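Local structure of CdiA-CT toxin, Conserved domain protein (Yersinia pseudotuberculosis serotype O:3, 4ZQU) at residues F21-Y26 / K59-V64; A66-A71 / V76-S81. The protein probably acts as a toxic endonuclease in contact-dependent growth inhibition, and is held here in complex with its cognate immunity protein. One frame throughout, in Å; residues are numbered along the deposited sequence.

Interaction 1. Residues F21-Y26 / K59-V64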
loop_
_atom_site.group_PDB
_atom_site.type_symbol
_atom_site.label_atom_id
_atom_site.label_comp_id
_atom_site.label_asym_id
_atom_site.label_seq_id
_atom_site.Cartn_x
_atom_site.Cartn_y
_atom_site.Cartn_z
ATOM N N PHE A 21 6.315 4.968 -1.256
ATOM C CA PHE A 21 5.537 3.802 -0.851
ATOM C C PHE A 21 6.459 2.595 -0.733
ATOM O O PHE A 21 6.437 1.701 -1.586
ATOM C CB PHE A 21 4.412 3.511 -1.843
ATOM C CG PHE A 21 3.282 2.719 -1.254
ATOM C CD1 PHE A 21 2.123 3.354 -0.844
ATOM C CD2 PHE A 21 3.381 1.344 -1.097
ATOM C CE1 PHE A 21 1.079 2.636 -0.297
ATOM C CE2 PHE A 21 2.338 0.617 -0.550
ATOM C CZ PHE A 21 1.185 1.265 -0.150
ATOM N N LYS A 22 7.252 2.572 0.335
ATOM C CA LYS A 22 8.340 1.612 0.476
ATOM C C LYS A 22 9.242 1.684 -0.753
ATOM O O LYS A 22 9.820 2.730 -1.058
ATOM C CB LYS A 22 7.809 0.189 0.664
ATOM C CG LYS A 22 7.153 -0.064 2.010
ATOM C CD LYS A 22 8.118 -0.780 2.943
ATOM C CE LYS A 22 7.432 -1.884 3.733
ATOM N NZ LYS A 22 7.565 -1.649 5.197
ATOM N N THR A 23 9.333 0.570 -1.466
ATOM C CA THR A 23 10.165 0.484 -2.655
ATOM C C THR A 23 9.313 0.467 -3.924
ATOM O O THR A 23 9.828 0.644 -5.027
ATOM C CB THR A 23 11.048 -0.766 -2.605
ATOM O OG1 THR A 23 11.878 -0.821 -3.769
ATOM C CG2 THR A 23 10.180 -2.010 -2.544
ATOM N N TYR A 24 8.009 0.267 -3.763
ATOM C CA TYR A 24 7.104 0.155 -4.903
ATOM C C TYR A 24 6.670 1.522 -5.418
ATOM O O TYR A 24 6.147 2.345 -4.665
ATOM C CB TYR A 24 5.874 -0.675 -4.532
ATOM C CG TYR A 24 6.191 -2.097 -4.126
ATOM C CD1 TYR A 24 7.308 -2.752 -4.629
ATOM C CD2 TYR A 24 5.378 -2.779 -3.232
ATOM C CE1 TYR A 24 7.605 -4.050 -4.257
ATOM C CE2 TYR A 24 5.665 -4.079 -2.854
ATOM C CZ TYR A 24 6.781 -4.709 -3.369
ATOM O OH TYR A 24 7.073 -6.002 -2.998
ATOM N N ASP A 25 6.885 1.755 -6.708
ATOM C CA ASP A 25 6.535 3.027 -7.325
ATOM C C ASP A 25 5.260 2.898 -8.148
ATOM O O ASP A 25 4.459 3.828 -8.221
ATOM C CB ASP A 25 7.691 3.525 -8.195
ATOM C CG ASP A 25 8.976 3.696 -7.404
ATOM O OD1 ASP A 25 8.916 4.218 -6.273
ATOM O OD2 ASP A 25 10.046 3.301 -7.908
ATOM N N TYR A 26 5.074 1.733 -8.760
ATOM C CA TYR A 26 3.884 1.471 -9.561
ATOM C C TYR A 26 3.192 0.183 -9.147
ATOM O O TYR A 26 3.831 -0.765 -8.692
ATOM C CB TYR A 26 4.239 1.408 -11.044
ATOM C CG TYR A 26 4.678 2.731 -11.603
ATOM C CD1 TYR A 26 3.750 3.639 -12.091
ATOM C CD2 TYR A 26 6.020 3.082 -11.633
ATOM C CE1 TYR A 26 4.145 4.859 -12.596
ATOM C CE2 TYR A 26 6.426 4.299 -12.137
ATOM C CZ TYR A 26 5.483 5.184 -12.615
ATOM O OH TYR A 26 5.880 6.398 -13.122
ATOM N N LYS A 59 20.820 -4.916 -4.394
ATOM C CA LYS A 59 20.390 -5.976 -3.493
ATOM C C LYS A 59 19.555 -5.414 -2.350
ATOM O O LYS A 59 18.603 -6.045 -1.891
ATOM C CB LYS A 59 21.596 -6.727 -2.932
ATOM C CG LYS A 59 21.229 -7.997 -2.200
ATOM C CD LYS A 59 22.082 -8.209 -0.966
ATOM C CE LYS A 59 21.507 -9.320 -0.103
ATOM N NZ LYS A 59 21.981 -9.231 1.303
ATOM N N LYS A 60 19.923 -4.222 -1.896
ATOM C CA LYS A 60 19.203 -3.555 -0.824
ATOM C C LYS A 60 17.766 -3.295 -1.258
ATOM O O LYS A 60 16.833 -3.442 -0.471
ATOM C CB LYS A 60 19.901 -2.250 -0.441
ATOM C CG LYS A 60 19.128 -1.372 0.525
ATOM C CD LYS A 60 20.059 -0.408 1.244
ATOM C CE LYS A 60 19.737 1.036 0.886
ATOM N NZ LYS A 60 19.234 1.813 2.056
ATOM N N ASN A 61 17.594 -2.923 -2.522
ATOM C CA ASN A 61 16.264 -2.703 -3.070
ATOM C C ASN A 61 15.521 -4.016 -3.275
ATOM O O ASN A 61 14.352 -4.131 -2.918
ATOM C CB ASN A 61 16.346 -1.941 -4.391
ATOM C CG ASN A 61 14.976 -1.579 -4.941
ATOM O OD1 ASN A 61 14.272 -2.423 -5.496
ATOM N ND2 ASN A 61 14.594 -0.317 -4.793
ATOM N N ILE A 62 16.209 -4.999 -3.852
ATOM C CA ILE A 62 15.627 -6.312 -4.125
ATOM C C ILE A 62 15.030 -6.955 -2.878
ATOM O O ILE A 62 13.916 -7.477 -2.912
ATOM C CB ILE A 62 16.676 -7.273 -4.717
ATOM C CG1 ILE A 62 17.133 -6.782 -6.089
ATOM C CG2 ILE A 62 16.115 -8.683 -4.826
ATOM C CD1 ILE A 62 18.186 -7.655 -6.719
ATOM N N ASP A 63 15.772 -6.910 -1.777
ATOM C CA ASP A 63 15.322 -7.518 -0.531
ATOM C C ASP A 63 14.012 -6.904 -0.049
ATOM O O ASP A 63 13.131 -7.614 0.429
ATOM C CB ASP A 63 16.396 -7.384 0.552
ATOM C CG ASP A 63 17.642 -8.191 0.239
ATOM O OD1 ASP A 63 17.515 -9.259 -0.398
ATOM O OD2 ASP A 63 18.748 -7.759 0.631
ATOM N N VAL A 64 13.885 -5.588 -0.189
ATOM C CA VAL A 64 12.687 -4.879 0.247
ATOM C C VAL A 64 11.477 -5.263 -0.601
ATOM O O VAL A 64 10.380 -5.467 -0.079
ATOM C CB VAL A 64 12.882 -3.353 0.187
ATOM C CG1 VAL A 64 11.636 -2.636 0.672
ATOM C CG2 VAL A 64 14.079 -2.947 1.023
#
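The flat carboxamide of Asn-61 meets the hydroxyl of Thr-23 obliquely: Thr-23 OG1 stands about 2 Å off the amide plane, on the ND2 flank, with Asn-61 ND2 to Thr-23 OG1 at 2.9 Å. The second flat group, the Tyr-24 ring, meets the Phe-68 ring and skirts the helix end, Tyr-24 OH lying 4.4 Å from Val-64 O; this hydroxyl is hydrogen-bonded instead to Thr-65 O, one residue further on. The motif is a type II' beta turn, Phe-21 to Tyr-24, set against helix 53-66 in a domain of the PDDEXK restriction-endonuclease clan. Lys-22, at phi 54° and psi -119°, has the first central conformation of this turn type, Thr-23 follows with psi close to zero, and a weak backbone bond from Tyr-24 N to Phe-21 O closes it.

Thr-23, at the third position of the turn, carries the contact with both of its branches. OG1 lies anti to the backbone N (chi1 -179°), which sends the hydroxyl to Asn-61 and leaves the methyl for Val-64, one helical turn later. The side chains of Thr-23 and Val-64 run alongside each other, pointing opposite ways, and Thr-23 CB as well as CG2 rests on Val-64 CG1. Only 187 Å² is buried in all, consistent with one residue lodged against a helix flank rather than with broad packing.

Ser-36 OG of strand 33-39 is hydrogen-bonded to Thr-23 O and, weakly, to Asn-61 ND2, linking both sides of the contact to that strand. Lys-22 leads elsewhere, forming a salt bridge with Glu-137 of the CdiI chain. Asp-25 and Tyr-26 then make a classic beta bulge opposite Val-35, joining the turn to the main sheet. The apolar half of the contact comes down to Thr-23 CG2 against Val-64 CG1 at 3.6 Å.

Interaction 2. Residues A66-A71 / V76-S81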
loop_
_atom_site.group_PDB
_atom_site.type_symbol
_atom_site.label_atom_id
_atom_site.label_comp_id
_atom_site.label_asym_id
_atom_site.label_seq_id
_atom_site.Cartn_x
_atom_site.Cartn_y
_atom_site.Cartn_z
ATOM N N ALA A 66 11.101 -8.046 -2.175
ATOM C CA ALA A 66 10.825 -9.465 -1.963
ATOM C C ALA A 66 10.262 -9.750 -0.574
ATOM O O ALA A 66 9.361 -10.572 -0.423
ATOM C CB ALA A 66 12.090 -10.286 -2.194
ATOM N N LYS A 67 10.799 -9.071 0.435
ATOM C CA LYS A 67 10.368 -9.273 1.816
ATOM C C LYS A 67 9.164 -8.409 2.170
ATOM O O LYS A 67 8.826 -8.254 3.344
ATOM C CB LYS A 67 11.515 -8.990 2.776
ATOM N N PHE A 68 8.520 -7.845 1.156
ATOM C CA PHE A 68 7.355 -6.999 1.372
ATOM C C PHE A 68 6.142 -7.819 1.806
ATOM O O PHE A 68 5.728 -8.751 1.112
ATOM C CB PHE A 68 7.030 -6.212 0.103
ATOM C CG PHE A 68 5.816 -5.341 0.223
ATOM C CD1 PHE A 68 5.930 -4.032 0.651
ATOM C CD2 PHE A 68 4.558 -5.829 -0.098
ATOM C CE1 PHE A 68 4.818 -3.230 0.759
ATOM C CE2 PHE A 68 3.442 -5.031 0.012
ATOM C CZ PHE A 68 3.573 -3.728 0.441
ATOM N N GLU A 69 5.574 -7.462 2.954
ATOM C CA GLU A 69 4.366 -8.111 3.450
ATOM C C GLU A 69 3.154 -7.197 3.304
ATOM O O GLU A 69 2.125 -7.592 2.753
ATOM C CB GLU A 69 4.536 -8.522 4.914
ATOM C CG GLU A 69 3.255 -9.044 5.560
ATOM C CD GLU A 69 3.440 -9.394 7.024
ATOM O OE1 GLU A 69 4.581 -9.285 7.519
ATOM O OE2 GLU A 69 2.446 -9.775 7.680
ATOM N N LYS A 70 3.286 -5.972 3.800
ATOM C CA LYS A 70 2.187 -5.017 3.790
ATOM C C LYS A 70 2.695 -3.603 4.049
ATOM O O LYS A 70 3.603 -3.401 4.854
ATOM C CB LYS A 70 1.136 -5.408 4.835
ATOM C CG LYS A 70 -0.050 -4.462 4.924
ATOM C CD LYS A 70 -1.220 -5.096 5.666
ATOM C CE LYS A 70 -0.881 -5.392 7.118
ATOM N NZ LYS A 70 -2.076 -5.858 7.877
ATOM N N ALA A 71 2.119 -2.632 3.345
ATOM C CA ALA A 71 2.411 -1.222 3.585
ATOM C C ALA A 71 1.135 -0.399 3.485
ATOM O O ALA A 71 0.360 -0.555 2.543
ATOM C CB ALA A 71 3.452 -0.707 2.604
ATOM N N VAL A 76 -3.398 4.815 1.487
ATOM C CA VAL A 76 -3.404 3.674 0.572
ATOM C C VAL A 76 -2.864 2.410 1.242
ATOM O O VAL A 76 -1.860 2.456 1.953
ATOM C CB VAL A 76 -2.568 3.963 -0.696
ATOM C CG1 VAL A 76 -2.624 2.784 -1.668
ATOM C CG2 VAL A 76 -3.051 5.235 -1.371
ATOM N N THR A 77 -3.531 1.282 1.002
ATOM C CA THR A 77 -3.129 0.006 1.590
ATOM C C THR A 77 -2.793 -1.039 0.523
ATOM O O THR A 77 -3.584 -1.288 -0.388
ATOM C CB THR A 77 -4.231 -0.559 2.515
ATOM O OG1 THR A 77 -4.477 0.357 3.591
ATOM C CG2 THR A 77 -3.812 -1.909 3.087
ATOM N N VAL A 78 -1.609 -1.634 0.640
ATOM C CA VAL A 78 -1.177 -2.713 -0.246
ATOM C C VAL A 78 -0.518 -3.822 0.569
ATOM O O VAL A 78 0.303 -3.544 1.440
ATOM C CB VAL A 78 -0.176 -2.218 -1.323
ATOM C CG1 VAL A 78 0.225 -3.362 -2.248
ATOM C CG2 VAL A 78 -0.759 -1.063 -2.126
ATOM N N ASN A 79 -0.882 -5.074 0.306
ATOM C CA ASN A 79 -0.168 -6.192 0.916
ATOM C C ASN A 79 0.238 -7.234 -0.120
ATOM O O ASN A 79 -0.176 -7.167 -1.277
ATOM C CB ASN A 79 -0.996 -6.835 2.041
ATOM C CG ASN A 79 -2.338 -7.373 1.570
ATOM O OD1 ASN A 79 -2.501 -7.775 0.421
ATOM N ND2 ASN A 79 -3.309 -7.388 2.474
ATOM N N SER A 80 1.046 -8.197 0.309
ATOM C CA SER A 80 1.666 -9.151 -0.603
ATOM C C SER A 80 0.665 -10.093 -1.267
ATOM O O SER A 80 0.956 -10.676 -2.311
ATOM C CB SER A 80 2.724 -9.965 0.140
ATOM O OG SER A 80 2.167 -10.583 1.286
ATOM N N SER A 81 -0.508 -10.244 -0.661
ATOM C CA SER A 81 -1.550 -11.104 -1.211
ATOM C C SER A 81 -2.098 -10.535 -2.517
ATOM O O SER A 81 -2.636 -11.266 -3.348
ATOM C CB SER A 81 -2.685 -11.286 -0.202
ATOM O OG SER A 81 -3.338 -10.057 0.058
#
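Ala-71 and Val-78 form the tight end of the contact, a hydrogen-bonded antiparallel pair joined by two nearly straight bonds: Ala-71 N to Val-78 O at 2.8 Å (172° at the hydrogen) and Val-78 N to Ala-71 O at 2.9 Å. Beside them Lys-70 and Asn-79 make the non-hydrogen-bonded pair, drawn together to 3.9 Å between their CA atoms. Val-78 O is crowded from several directions, for Lys-70 CA offers it a C-H contact and it lies at the edge of the Phe-68 ring, close to the ring plane, with Phe-68 CZ to Val-78 O at 3.4 Å. That edge is delivered by Phe-68 CG lying anti to the backbone N (chi1 178°), while Lys-70 N sits over one ring face, toward its rim.

Lys-70 lays its CB and CG across Asn-79 CB; the chain then bends and carries NZ to the CdiI chain, where Asp-121 gives a salt bridge and Pro-133 O a hydrogen bond.

Beyond this pair the regular ladder stops. Glu-69 O still receives Ser-80 N at 2.7 Å, but the bond is bent (147° at the hydrogen), its donor lies well above the carbonyl plane, and Ser-80 OG adds only a weak bond to the same oxygen. Glu-69 and Ser-80 are partly exposed, and the segment ends at exposed Ser-81. The two strands form a beta hairpin; Ala-71, Val-76 and Thr-77 pair antiparallel with a strand of the CdiI chain, so the hairpin's sheet runs on across the interface, the signature of beta-augmentation between toxin and immunity protein.

In the fold
From the N terminus, the loop after helix 3-9 supplies 21-26. Interaction 1 closes 32 intervening residues, including strand 33-39 and helix 42-47, when the chain returns in helix 53-66. That helix runs directly into 66-71, and interaction 2 then closes a short hairpin with four residues between its segments. The closures follow in series, neither nested nor crossed. They nevertheless touch, their centres about 11 Å apart: Phe-21 CZ lies 3.6 Å from Val-78 CG2, and the rings of Tyr-24 and Phe-68 meet at about 55°. The early loop therefore ties helix 53-66 and the main sheet to the hairpin that meets CdiI.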